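Local coordinates for carboxypeptidase Y inhibitor (Saccharomyces cerevisiae, PDB 1WPX), which inhibits the serine protease carboxypeptidase Y specifically and potently, as a member of the phosphatidylethanolamine-binding protein family, at residues Val47-Thr52 / Ser212-Ala217. Residues are numbered along the deposited sequence; the frame is centred on the assembly and turned at random.
Sequences VAMGNT and SNFFYA
One face of the Phe214 ring lies against the backbone of Gly50, whose CA sits 4.0 Å from the ring centroid in a CH-pi contact while its N is offset toward the rim. With phi near 100° and psi near 0°, a CB on Gly50 would be jammed against the carbonyl O of Met49, which calls for glycine. The Tyr216 ring receives the same residue at its edge, CD1 standing 3.3 Å from Gly50 O. The carboxamide of Asn213 is turned up to the loop with CG anti to the backbone N (chi1 -159°). Its OD1 accepts Met49 N in the carbonyl plane at 2.8 Å and, from above that plane, its neighbour Phe214 N; ND2 bonds to Leu37 O and, only weakly, to Val47 O. An alanine at Asn213 would remove OD1 and ND2, with their bonds to Met49 N, Val47 O and Leu37 O, and would probably leave the segment less firmly fixed on the strand. Further along, Gly50 N meets Phe214 O in a nearly straight bond, and Tyr216 N reaches Asn51 O at 2.8 Å. Asn51 folds back within the loop, its OD1 taking Ala48 N at 2.7 Å, so the turn is braced from inside as well. Backbone and side-chain amides thus share the work of fixing an irregular segment along a strand edge. The chain of another protein packs on Ala48 and Met49 and hydrogen-bonds Ala48 O. Residues 47-52 flank strand 208-217, whose bonded partner is strand 162-170; helix 8-18 packs on Met49 and Phe214.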
# COMPACT_ATOMS: atom_id res chain seq x y z
N VAL B 47 6.76 -6.42 -12.37
CA VAL B 47 5.40 -6.51 -12.85
C VAL B 47 4.67 -6.86 -11.55
O VAL B 47 4.92 -7.91 -10.96
CB VAL B 47 5.24 -7.59 -13.97
CG1 VAL B 47 6.59 -8.19 -14.29
CG2 VAL B 47 4.21 -8.66 -13.58
N ALA B 48 3.82 -5.95 -11.09
CA ALA B 48 3.12 -6.13 -9.83
C ALA B 48 1.59 -6.15 -9.88
O ALA B 48 0.94 -5.29 -9.28
CB ALA B 48 3.59 -5.06 -8.85
N MET B 49 1.03 -7.12 -10.58
CA MET B 49 -0.42 -7.25 -10.67
C MET B 49 -1.12 -5.96 -11.10
O MET B 49 -1.82 -5.34 -10.31
CB MET B 49 -1.00 -7.70 -9.32
CG MET B 49 -0.56 -9.09 -8.87
SD MET B 49 -1.25 -10.46 -9.84
CE MET B 49 -2.88 -10.52 -9.17
N GLY B 50 -0.92 -5.56 -12.35
CA GLY B 50 -1.61 -4.38 -12.85
C GLY B 50 -0.91 -3.03 -12.92
O GLY B 50 -1.52 -2.07 -13.38
N ASN B 51 0.33 -2.93 -12.49
CA ASN B 51 1.02 -1.65 -12.58
C ASN B 51 1.34 -1.36 -14.04
O ASN B 51 1.23 -2.23 -14.91
CB ASN B 51 2.29 -1.67 -11.74
CG ASN B 51 3.28 -2.71 -12.20
OD1 ASN B 51 2.92 -3.86 -12.48
ND2 ASN B 51 4.55 -2.33 -12.27
N THR B 52 1.71 -0.12 -14.33
CA THR B 52 2.03 0.28 -15.69
C THR B 52 3.54 0.36 -15.83
O THR B 52 4.23 0.83 -14.93
CB THR B 52 1.40 1.66 -16.05
OG1 THR B 52 -0.03 1.53 -16.10
CG2 THR B 52 1.89 2.15 -17.39
N SER B 212 -0.24 -16.66 -12.17
CA SER B 212 -0.31 -15.58 -13.15
C SER B 212 -0.07 -14.18 -12.56
O SER B 212 -0.47 -13.89 -11.44
CB SER B 212 -1.67 -15.60 -13.84
OG SER B 212 -1.77 -14.53 -14.77
N ASN B 213 0.60 -13.34 -13.33
CA ASN B 213 0.87 -11.96 -12.95
C ASN B 213 0.70 -11.16 -14.24
O ASN B 213 0.65 -11.74 -15.32
CB ASN B 213 2.30 -11.81 -12.44
CG ASN B 213 2.49 -10.56 -11.58
OD1 ASN B 213 1.68 -9.64 -11.61
ND2 ASN B 213 3.57 -10.53 -10.81
N PHE B 214 0.60 -9.84 -14.14
CA PHE B 214 0.43 -9.05 -15.36
C PHE B 214 0.70 -7.57 -15.14
O PHE B 214 0.76 -7.09 -14.00
CB PHE B 214 -0.99 -9.23 -15.91
CG PHE B 214 -2.03 -8.49 -15.13
CD1 PHE B 214 -2.68 -7.40 -15.69
CD2 PHE B 214 -2.33 -8.86 -13.83
CE1 PHE B 214 -3.62 -6.68 -14.96
CE2 PHE B 214 -3.27 -8.14 -13.09
CZ PHE B 214 -3.91 -7.05 -13.66
N PHE B 215 0.87 -6.84 -16.24
CA PHE B 215 1.12 -5.42 -16.17
C PHE B 215 0.50 -4.74 -17.38
O PHE B 215 0.01 -5.42 -18.30
CB PHE B 215 2.64 -5.15 -16.10
CG PHE B 215 3.38 -5.39 -17.40
CD1 PHE B 215 3.58 -4.36 -18.31
CD2 PHE B 215 3.92 -6.65 -17.68
CE1 PHE B 215 4.33 -4.57 -19.48
CE2 PHE B 215 4.67 -6.87 -18.85
CZ PHE B 215 4.87 -5.82 -19.75
N TYR B 216 0.49 -3.41 -17.37
CA TYR B 216 -0.06 -2.64 -18.47
C TYR B 216 1.06 -1.84 -19.12
O TYR B 216 2.02 -1.43 -18.47
CB TYR B 216 -1.14 -1.66 -18.00
CG TYR B 216 -2.49 -2.26 -17.65
CD1 TYR B 216 -2.79 -2.65 -16.34
CD2 TYR B 216 -3.48 -2.39 -18.62
CE1 TYR B 216 -4.05 -3.15 -16.01
CE2 TYR B 216 -4.75 -2.89 -18.30
CZ TYR B 216 -5.03 -3.26 -16.99
OH TYR B 216 -6.27 -3.76 -16.66
N ALA B 217 0.91 -1.61 -20.42
CA ALA B 217 1.86 -0.83 -21.19
C ALA B 217 1.04 -0.10 -22.23
O ALA B 217 0.01 -0.60 -22.69
CB ALA B 217 2.89 -1.73 -21.84